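Local atomic coordinates of prolyl oligopeptidase (Novosphingobium capsulatum, PDB entry 1YR2), a protein that probably hydrolyses oligopeptides on the carboxyl side of proline, and of alanine, as a serine peptidase of the S9A family. Residues Val293-Val298 against Thr310-Leu316; Asn240-Val245 against Pro267-Ala273; Asp328-Phe332 against Ile343-Ser349. All coordinates share one frame; numbering follows the deposited sequence.

Interaction 1 of 3, residues Val293-Val298 against Thr310-Leu316; sequences VNTVHV and TALIPDL
Val296 and Ile313 pack against each other at the centre of this contact, a classic beta bulge at the edge of a four-stranded antiparallel blade of the beta-propeller. The bulge places two residues, Leu312 and Ile313, opposite Val296, and Val296 O takes a bond from each: Ile313 N at 3.0 Å lies in the carbonyl plane on a lone pair, while Leu312 N at 2.8 Å comes in tilted 23° from that plane. On the Val296 side of the sheet the two branched side chains cross at an angle, CB of Val296 standing 4.0 Å from CB of Ile313. Leu312 sends CD1 in beside CG1 of Val298, and it also packs on Pro353 and Phe355 of the next blade. On the opposite face sit His297 and Ala311. With CG anti to its own carbonyl carbon (chi1 -68°), the imidazole swings back over the partner strand, where CD2 lies 3.5 Å from CA of Ala311 and NE2 packs on the Ala311 methyl; Phe261 meets the same ring with the planes at about 45°. Exchanging His297 for an alanine would probably strip Ala311 of the ring packed on it and leave Phe261 without its ring partner. Past the bulge the contact passes to side chains: Leu316 turns its end back so that CD2 rests 3.6 Å from CA of Asn294, with its CG beside the methyl of Thr295. Here a water links two carbonyl oxygens that cannot bond each other, lying 2.7 Å from both Asn294 O and Asp315 O, within hydrogen-bonding distance of each.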
loop_
_atom_site.group_PDB
_atom_site.type_symbol
_atom_site.label_atom_id
_atom_site.label_comp_id
_atom_site.label_asym_id
_atom_site.label_seq_id
_atom_site.Cartn_x
_atom_site.Cartn_y
_atom_site.Cartn_z
ATOM N N VAL A 293 -2.671 17.583 -11.346
ATOM C CA VAL A 293 -2.413 18.186 -12.640
ATOM C C VAL A 293 -1.220 19.148 -12.512
ATOM O O VAL A 293 -0.933 19.641 -11.430
ATOM C CB VAL A 293 -3.656 18.895 -13.297
ATOM C CG1 VAL A 293 -4.847 17.911 -13.443
ATOM C CG2 VAL A 293 -4.113 20.162 -12.582
ATOM N N ASN A 294 -0.537 19.405 -13.618
ATOM C CA ASN A 294 0.673 20.210 -13.563
ATOM C C ASN A 294 1.046 20.848 -14.870
ATOM O O ASN A 294 0.653 20.371 -15.935
ATOM C CB ASN A 294 1.864 19.422 -12.975
ATOM C CG ASN A 294 2.331 18.306 -13.885
ATOM O OD1 ASN A 294 1.754 17.206 -13.864
ATOM N ND2 ASN A 294 3.371 18.582 -14.727
ATOM N N THR A 295 1.815 21.934 -14.775
ATOM C CA THR A 295 2.432 22.561 -15.903
ATOM C C THR A 295 3.832 22.032 -16.059
ATOM O O THR A 295 4.353 21.360 -15.175
ATOM C CB THR A 295 2.502 24.100 -15.752
ATOM O OG1 THR A 295 3.373 24.451 -14.667
ATOM C CG2 THR A 295 1.111 24.732 -15.465
ATOM N N VAL A 296 4.427 22.342 -17.211
ATOM C CA VAL A 296 5.784 21.914 -17.515
ATOM C C VAL A 296 6.485 23.043 -18.208
ATOM O O VAL A 296 5.944 23.573 -19.222
ATOM C CB VAL A 296 5.806 20.619 -18.431
ATOM C CG1 VAL A 296 7.278 20.186 -18.705
ATOM C CG2 VAL A 296 5.050 19.471 -17.784
ATOM N N HIS A 297 7.640 23.453 -17.668
ATOM C CA HIS A 297 8.557 24.349 -18.331
ATOM C C HIS A 297 9.897 23.639 -18.589
ATOM O O HIS A 297 10.275 22.727 -17.828
ATOM C CB HIS A 297 8.816 25.600 -17.501
ATOM C CG HIS A 297 7.635 26.507 -17.384
ATOM N ND1 HIS A 297 6.528 26.196 -16.632
ATOM C CD2 HIS A 297 7.375 27.709 -17.964
ATOM C CE1 HIS A 297 5.645 27.183 -16.734
ATOM N NE2 HIS A 297 6.129 28.107 -17.546
ATOM N N VAL A 298 10.584 24.009 -19.672
ATOM C CA VAL A 298 11.859 23.363 -20.017
ATOM C C VAL A 298 12.927 24.410 -20.324
ATOM O O VAL A 298 12.611 25.529 -20.691
ATOM C CB VAL A 298 11.741 22.381 -21.205
ATOM C CG1 VAL A 298 10.773 21.272 -20.841
ATOM C CG2 VAL A 298 11.338 23.086 -22.485
ATOM N N THR A 310 11.232 28.030 -21.007
ATOM C CA THR A 310 10.004 28.212 -21.809
ATOM C C THR A 310 8.944 27.247 -21.399
ATOM O O THR A 310 9.222 26.154 -20.939
ATOM C CB THR A 310 10.237 27.966 -23.286
ATOM O OG1 THR A 310 11.018 26.784 -23.431
ATOM C CG2 THR A 310 11.029 29.099 -23.941
ATOM N N ALA A 311 7.704 27.638 -21.615
ATOM C CA ALA A 311 6.566 26.852 -21.217
ATOM C C ALA A 311 6.333 25.774 -22.249
ATOM O O ALA A 311 6.217 26.080 -23.420
ATOM C CB ALA A 311 5.331 27.757 -21.140
ATOM N N LEU A 312 6.256 24.520 -21.832
ATOM C CA LEU A 312 5.895 23.452 -22.771
ATOM C C LEU A 312 4.412 23.109 -22.619
ATOM O O LEU A 312 3.730 22.926 -23.578
ATOM C CB LEU A 312 6.740 22.229 -22.450
ATOM C CG LEU A 312 7.378 21.296 -23.464
ATOM C CD1 LEU A 312 7.489 19.899 -22.902
ATOM C CD2 LEU A 312 6.785 21.340 -24.865
ATOM N N ILE A 313 3.949 22.955 -21.389
ATOM C CA ILE A 313 2.539 22.737 -21.062
ATOM C C ILE A 313 2.185 23.905 -20.137
ATOM O O ILE A 313 2.512 23.886 -18.973
ATOM C CB ILE A 313 2.355 21.385 -20.296
ATOM C CG1 ILE A 313 2.807 20.183 -21.125
ATOM C CG2 ILE A 313 0.900 21.234 -19.757
ATOM C CD1 ILE A 313 2.031 19.930 -22.409
ATOM N N PRO A 314 1.639 24.983 -20.680
ATOM C CA PRO A 314 1.477 26.213 -19.886
ATOM C C PRO A 314 0.296 26.253 -18.909
ATOM O O PRO A 314 0.293 27.111 -18.010
ATOM C CB PRO A 314 1.315 27.309 -20.960
ATOM C CG PRO A 314 0.884 26.605 -22.199
ATOM C CD PRO A 314 1.307 25.175 -22.087
ATOM N N ASP A 315 -0.705 25.422 -19.094
ATOM C CA ASP A 315 -1.919 25.500 -18.270
ATOM C C ASP A 315 -2.048 24.279 -17.371
ATOM O O ASP A 315 -1.504 23.209 -17.653
ATOM C CB ASP A 315 -3.176 25.657 -19.129
ATOM C CG ASP A 315 -3.102 26.837 -20.072
ATOM O OD1 ASP A 315 -2.806 27.973 -19.602
ATOM O OD2 ASP A 315 -3.318 26.726 -21.313
ATOM N N LEU A 316 -2.790 24.441 -16.287
ATOM C CA LEU A 316 -3.062 23.354 -15.365
ATOM C C LEU A 316 -4.317 22.658 -15.777
ATOM O O LEU A 316 -5.409 23.109 -15.414
ATOM C CB LEU A 316 -3.291 23.914 -13.968
ATOM C CG LEU A 316 -2.091 24.383 -13.175
ATOM C CD1 LEU A 316 -2.589 25.037 -11.925
ATOM C CD2 LEU A 316 -1.205 23.192 -12.836
HETATM O O HOH W 1 -1.619 20.532 -17.445
#

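Interaction 2 of 3, residues Asn240-Val245 against Pro267-Ala273; sequences NYNQTV and PKRGHGA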
loop_
_atom_site.group_PDB
_atom_site.type_symbol
_atom_site.label_atom_id
_atom_site.label_comp_id
_atom_site.label_asym_id
_atom_site.label_seq_id
_atom_site.Cartn_x
_atom_site.Cartn_y
_atom_site.Cartn_z
ATOM N N ASN A 240 3.573 28.973 2.508
ATOM C CA ASN A 240 4.180 28.335 1.330
ATOM C C ASN A 240 3.893 29.094 0.053
ATOM O O ASN A 240 3.410 28.498 -0.910
ATOM C CB ASN A 240 3.798 26.842 1.193
ATOM C CG ASN A 240 4.001 26.065 2.492
ATOM O OD1 ASN A 240 4.967 26.298 3.235
ATOM N ND2 ASN A 240 3.063 25.167 2.795
ATOM N N TYR A 241 4.201 30.395 0.035
ATOM C CA TYR A 241 4.129 31.182 -1.219
ATOM C C TYR A 241 5.465 31.485 -1.890
ATOM O O TYR A 241 6.501 31.631 -1.252
ATOM C CB TYR A 241 3.376 32.528 -1.016
ATOM C CG TYR A 241 1.988 32.359 -0.402
ATOM C CD1 TYR A 241 1.179 31.283 -0.749
ATOM C CD2 TYR A 241 1.501 33.263 0.540
ATOM C CE1 TYR A 241 -0.099 31.108 -0.176
ATOM C CE2 TYR A 241 0.245 33.093 1.125
ATOM C CZ TYR A 241 -0.547 31.998 0.750
ATOM O OH TYR A 241 -1.782 31.816 1.301
ATOM N N ASN A 242 5.400 31.630 -3.207
ATOM C CA ASN A 242 6.523 32.099 -4.001
ATOM C C ASN A 242 7.745 31.180 -3.978
ATOM O O ASN A 242 8.891 31.634 -3.995
ATOM C CB ASN A 242 6.882 33.533 -3.606
ATOM C CG ASN A 242 5.820 34.512 -4.059
ATOM O OD1 ASN A 242 5.514 34.589 -5.251
ATOM N ND2 ASN A 242 5.276 35.252 -3.135
ATOM N N GLN A 243 7.488 29.883 -3.998
ATOM C CA GLN A 243 8.563 28.945 -4.146
ATOM C C GLN A 243 9.366 29.239 -5.441
ATOM O O GLN A 243 8.805 29.562 -6.506
ATOM C CB GLN A 243 8.019 27.522 -4.184
ATOM C CG GLN A 243 9.144 26.476 -4.203
ATOM C CD GLN A 243 8.638 25.028 -4.137
ATOM O OE1 GLN A 243 7.690 24.661 -4.846
ATOM N NE2 GLN A 243 9.260 24.215 -3.246
ATOM N N THR A 244 10.675 29.176 -5.352
ATOM C CA THR A 244 11.554 29.485 -6.500
ATOM C C THR A 244 12.646 28.429 -6.695
ATOM O O THR A 244 13.087 27.829 -5.743
ATOM C CB THR A 244 12.158 30.902 -6.402
ATOM O OG1 THR A 244 12.845 31.047 -5.162
ATOM C CG2 THR A 244 11.081 31.933 -6.313
ATOM N N VAL A 245 13.008 28.185 -7.948
ATOM C CA VAL A 245 14.052 27.234 -8.324
ATOM C C VAL A 245 15.349 28.033 -8.488
ATOM O O VAL A 245 15.330 29.062 -9.142
ATOM C CB VAL A 245 13.700 26.500 -9.613
ATOM C CG1 VAL A 245 14.819 25.490 -9.986
ATOM C CG2 VAL A 245 12.414 25.802 -9.479
ATOM N N PRO A 267 1.410 33.021 -6.731
ATOM C CA PRO A 267 2.111 32.773 -5.472
ATOM C C PRO A 267 1.927 31.401 -4.861
ATOM O O PRO A 267 2.801 31.006 -4.099
ATOM C CB PRO A 267 1.537 33.830 -4.532
ATOM C CG PRO A 267 0.167 34.140 -5.080
ATOM C CD PRO A 267 0.323 34.005 -6.582
ATOM N N LYS A 268 0.812 30.729 -5.132
ATOM C CA LYS A 268 0.539 29.407 -4.565
ATOM C C LYS A 268 1.118 28.257 -5.399
ATOM O O LYS A 268 1.094 27.099 -4.997
ATOM C CB LYS A 268 -0.955 29.205 -4.393
ATOM C CG LYS A 268 -1.622 30.264 -3.584
ATOM C CD LYS A 268 -3.059 29.936 -3.245
ATOM C CE LYS A 268 -3.616 30.977 -2.311
ATOM N NZ LYS A 268 -4.325 30.352 -1.143
ATOM N N ARG A 269 1.673 28.589 -6.560
ATOM C CA ARG A 269 2.281 27.581 -7.443
ATOM C C ARG A 269 3.613 27.088 -6.864
ATOM O O ARG A 269 4.463 27.896 -6.477
ATOM C CB ARG A 269 2.523 28.244 -8.800
ATOM C CG ARG A 269 2.644 27.379 -9.972
ATOM C CD ARG A 269 1.414 26.512 -10.268
ATOM N NE ARG A 269 0.207 27.257 -10.507
ATOM C CZ ARG A 269 -0.245 27.616 -11.691
ATOM N NH1 ARG A 269 0.424 27.342 -12.793
ATOM N NH2 ARG A 269 -1.396 28.238 -11.785
ATOM N N GLY A 270 3.755 25.767 -6.761
ATOM C CA GLY A 270 4.978 25.096 -6.379
ATOM C C GLY A 270 5.759 24.629 -7.607
ATOM O O GLY A 270 5.165 24.381 -8.662
ATOM N N HIS A 271 7.075 24.484 -7.492
ATOM C CA HIS A 271 7.917 24.205 -8.656
ATOM C C HIS A 271 9.011 23.265 -8.208
ATOM O O HIS A 271 9.699 23.517 -7.174
ATOM C CB HIS A 271 8.605 25.460 -9.155
ATOM C CG HIS A 271 7.669 26.574 -9.507
ATOM N ND1 HIS A 271 6.816 26.502 -10.577
ATOM C CD2 HIS A 271 7.448 27.775 -8.928
ATOM C CE1 HIS A 271 6.103 27.605 -10.642
ATOM N NE2 HIS A 271 6.488 28.406 -9.670
ATOM N N GLY A 272 9.119 22.155 -8.936
ATOM C CA GLY A 272 10.186 21.175 -8.696
ATOM C C GLY A 272 10.994 21.029 -9.992
ATOM O O GLY A 272 10.440 21.098 -11.117
ATOM N N ALA A 273 12.299 20.846 -9.864
ATOM C CA ALA A 273 13.182 20.797 -11.029
ATOM C C ALA A 273 13.862 19.436 -11.147
ATOM O O ALA A 273 14.308 18.897 -10.146
ATOM C CB ALA A 273 14.263 21.876 -10.902
HETATM O O HOH W 2 4.774 28.432 -3.848
#
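Gln243 reaches across to Gly270 and His271 and makes the tight part of this contact. With CG opposite the backbone N (chi1 -174°) and the chain extended beyond it, the side chain carries OE1 to 2.7 Å from His271 N. That N-H comes from above the carbonyl plane of the amide, 35° out of it, and the same oxygen sits 3.1 Å from CA of Gly270, where a side-chain carbon would be crowded. The other end of the amide is held by Phe211 O, through NE2. In return the His271 ring turns an edge to Gln243, its CD2 3.3 Å from Gln243 O in the ring plane, while Ser286 and Thr263 bind its two nitrogens. Deeper in, the branches of Val245 divide their partners, CG2 against CB of His271 and CG1 against the methyl of Ala273.

The other end is looser and largely solvent-exposed. Asn242 N gives a straight bond of 2.8 Å to Pro267 O, on a lone pair, but Tyr241 and Lys268 merely run side by side, CG of the lysine 3.8 Å from CE1 of the ring. Between the two ends a water accepts from Gln243 N and lies within hydrogen-bonding distance of Asn240 O and Arg269 O. Strands 244-249 and 270-275 belong to successive four-stranded sheets, so the contact is a junction between neighbouring blades of the beta-propeller.

Interaction 3 of 3, residues Asp328-Phe332 against Ile343-Ser349; sequences DQLWF and IVRVDLS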
loop_
_atom_site.group_PDB
_atom_site.type_symbol
_atom_site.label_atom_id
_atom_site.label_comp_id
_atom_site.label_asym_id
_atom_site.label_seq_id
_atom_site.Cartn_x
_atom_site.Cartn_y
_atom_site.Cartn_z
ATOM N N ASP A 328 17.413 15.433 -27.559
ATOM C CA ASP A 328 16.424 16.512 -27.500
ATOM C C ASP A 328 15.004 15.972 -27.489
ATOM O O ASP A 328 14.061 16.626 -27.931
ATOM C CB ASP A 328 16.621 17.474 -28.652
ATOM C CG ASP A 328 17.827 18.367 -28.482
ATOM O OD1 ASP A 328 18.237 18.638 -27.312
ATOM O OD2 ASP A 328 18.369 18.900 -29.479
ATOM N N GLN A 329 14.869 14.739 -27.010
ATOM C CA GLN A 329 13.565 14.122 -26.803
ATOM C C GLN A 329 13.342 13.853 -25.321
ATOM O O GLN A 329 14.210 13.337 -24.645
ATOM C CB GLN A 329 13.461 12.833 -27.618
ATOM C CG GLN A 329 13.460 13.147 -29.127
ATOM C CD GLN A 329 13.363 11.949 -30.003
ATOM O OE1 GLN A 329 13.809 10.863 -29.625
ATOM N NE2 GLN A 329 12.780 12.130 -31.186
ATOM N N LEU A 330 12.151 14.175 -24.851
ATOM C CA LEU A 330 11.720 13.955 -23.488
ATOM C C LEU A 330 10.486 13.042 -23.474
ATOM O O LEU A 330 9.629 13.139 -24.328
ATOM C CB LEU A 330 11.319 15.299 -22.887
ATOM C CG LEU A 330 12.331 16.445 -22.870
ATOM C CD1 LEU A 330 11.713 17.624 -22.124
ATOM C CD2 LEU A 330 13.643 16.058 -22.243
ATOM N N TRP A 331 10.343 12.207 -22.455
ATOM C CA TRP A 331 9.158 11.367 -22.333
ATOM C C TRP A 331 8.426 11.731 -21.046
ATOM O O TRP A 331 9.051 11.960 -20.040
ATOM C CB TRP A 331 9.567 9.896 -22.235
ATOM C CG TRP A 331 9.946 9.362 -23.583
ATOM C CD1 TRP A 331 9.157 8.650 -24.424
ATOM C CD2 TRP A 331 11.191 9.530 -24.257
ATOM N NE1 TRP A 331 9.839 8.328 -25.569
ATOM C CE2 TRP A 331 11.098 8.839 -25.495
ATOM C CE3 TRP A 331 12.407 10.112 -23.916
ATOM C CZ2 TRP A 331 12.140 8.794 -26.428
ATOM C CZ3 TRP A 331 13.464 10.051 -24.854
ATOM C CH2 TRP A 331 13.306 9.402 -26.090
ATOM N N PHE A 332 7.100 11.721 -21.105
ATOM C CA PHE A 332 6.224 12.027 -20.000
ATOM C C PHE A 332 5.107 10.981 -19.897
ATOM O O PHE A 332 4.660 10.406 -20.890
ATOM C CB PHE A 332 5.516 13.417 -20.215
ATOM C CG PHE A 332 6.449 14.585 -20.182
ATOM C CD1 PHE A 332 7.117 14.949 -21.337
ATOM C CD2 PHE A 332 6.648 15.340 -19.020
ATOM C CE1 PHE A 332 7.970 16.015 -21.359
ATOM C CE2 PHE A 332 7.519 16.439 -19.040
ATOM C CZ PHE A 332 8.190 16.765 -20.200
ATOM N N ILE A 343 1.808 7.486 -22.697
ATOM C CA ILE A 343 3.177 7.962 -22.793
ATOM C C ILE A 343 3.352 8.857 -24.013
ATOM O O ILE A 343 3.112 8.429 -25.136
ATOM C CB ILE A 343 4.124 6.767 -22.876
ATOM C CG1 ILE A 343 3.929 5.889 -21.616
ATOM C CG2 ILE A 343 5.580 7.272 -22.890
ATOM C CD1 ILE A 343 4.725 4.650 -21.633
ATOM N N VAL A 344 3.799 10.068 -23.756
ATOM C CA VAL A 344 4.029 11.087 -24.771
ATOM C C VAL A 344 5.523 11.426 -24.872
ATOM O O VAL A 344 6.203 11.703 -23.872
ATOM C CB VAL A 344 3.215 12.362 -24.486
ATOM C CG1 VAL A 344 3.488 13.428 -25.524
ATOM C CG2 VAL A 344 1.738 12.065 -24.497
ATOM N N ARG A 345 5.994 11.421 -26.103
ATOM C CA ARG A 345 7.359 11.862 -26.438
ATOM C C ARG A 345 7.321 13.260 -26.971
ATOM O O ARG A 345 6.584 13.548 -27.901
ATOM C CB ARG A 345 7.963 10.954 -27.453
ATOM C CG ARG A 345 9.428 11.257 -27.772
ATOM C CD ARG A 345 10.034 10.375 -28.836
ATOM N NE ARG A 345 9.364 10.652 -30.108
ATOM C CZ ARG A 345 9.330 9.875 -31.162
ATOM N NH1 ARG A 345 9.990 8.731 -31.237
ATOM N NH2 ARG A 345 8.631 10.295 -32.192
ATOM N N VAL A 346 8.058 14.163 -26.359
ATOM C CA VAL A 346 8.151 15.528 -26.887
ATOM C C VAL A 346 9.531 15.731 -27.507
ATOM O O VAL A 346 10.548 15.529 -26.851
ATOM C CB VAL A 346 7.964 16.496 -25.761
ATOM C CG1 VAL A 346 8.024 17.931 -26.253
ATOM C CG2 VAL A 346 6.660 16.217 -25.126
ATOM N N ASP A 347 9.567 16.083 -28.779
ATOM C CA ASP A 347 10.813 16.367 -29.510
ATOM C C ASP A 347 11.028 17.866 -29.570
ATOM O O ASP A 347 10.155 18.617 -30.024
ATOM C CB ASP A 347 10.702 15.793 -30.909
ATOM C CG ASP A 347 12.024 15.793 -31.652
ATOM O OD1 ASP A 347 12.593 16.878 -31.845
ATOM O OD2 ASP A 347 12.561 14.755 -32.085
ATOM N N LEU A 348 12.156 18.308 -29.025
ATOM C CA LEU A 348 12.477 19.716 -28.976
ATOM C C LEU A 348 13.597 20.118 -29.911
ATOM O O LEU A 348 14.176 21.176 -29.716
ATOM C CB LEU A 348 12.888 20.045 -27.541
ATOM C CG LEU A 348 11.825 19.720 -26.489
ATOM C CD1 LEU A 348 12.406 19.733 -25.065
ATOM C CD2 LEU A 348 10.663 20.650 -26.550
ATOM N N SER A 349 13.944 19.276 -30.879
ATOM C CA SER A 349 15.010 19.620 -31.812
ATOM C C SER A 349 14.575 20.642 -32.856
ATOM O O SER A 349 15.405 21.343 -33.384
ATOM C CB SER A 349 15.569 18.386 -32.513
ATOM O OG SER A 349 14.564 17.719 -33.246
HETATM O O HOH W 3 12.415 8.235 -30.034
#
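Strands 329-332 and 343-347 run antiparallel at 158°, with Leu330-Val346 and Phe332-Val344 as hydrogen-bonded pairs and Leu348 N extending the ladder to Asp328 O. On one face Trp331 and Arg345 lie side by side: CG of Arg345 sits over the five-membered ring, 4.0 Å from its centroid, in a CH-pi contact, and CD follows to 3.6 Å from CZ2. The indole NE1 donates to Leu393 O, placing this face against the next sheet. The guanidinium turns away at chi3 (66°), its plane 73° from the indole, to lie nearly parallel to the Gln329 amide, whose NE2 comes over its face. A water joins Arg345 NH1 to Gln329 OE1. The same NE2 donates to Asp347 OD2 at 2.8 Å, on the anti side and with amide and carboxylate almost perpendicular; OD1 accepts from Ser349 N, an Asx turn, and is bonded to Ser349 OG. The other face is apolar: Leu330 CD1 touches Leu348 CD1 at 3.7 Å, and Val346 CG2 reaches CE1 of Phe332. Trp281 packs on Leu330 and Leu348, and Val283 on Leu330 and Phe332. The hairpin is the inner pair of a four-stranded antiparallel propeller blade, packed on the preceding blade by its apolar face.

All three contacts lie in the beta-propeller, in consecutive sheets: interactions 1 and 3 each within one blade, interaction 2 between two. Interaction 3 is mostly buried, seven of its twelve touching residues, whereas interactions 1 and 2 mix buried and exposed ones. Val296, Val298 and Leu312 of interaction 1 pack on Phe332, Leu330 and Val346 of interaction 3, forming an apolar seam between blades, while Leu316 and Thr295 meet the Arg269 guanidinium of interaction 2. Interactions 2 and 3 stay apart, their nearest atoms about 10 Å from each other. Regular backbone pairing carries interaction 3, a bulge interrupts it in interaction 1, and interaction 2 relies on a side-chain amide, one backbone bond and a water.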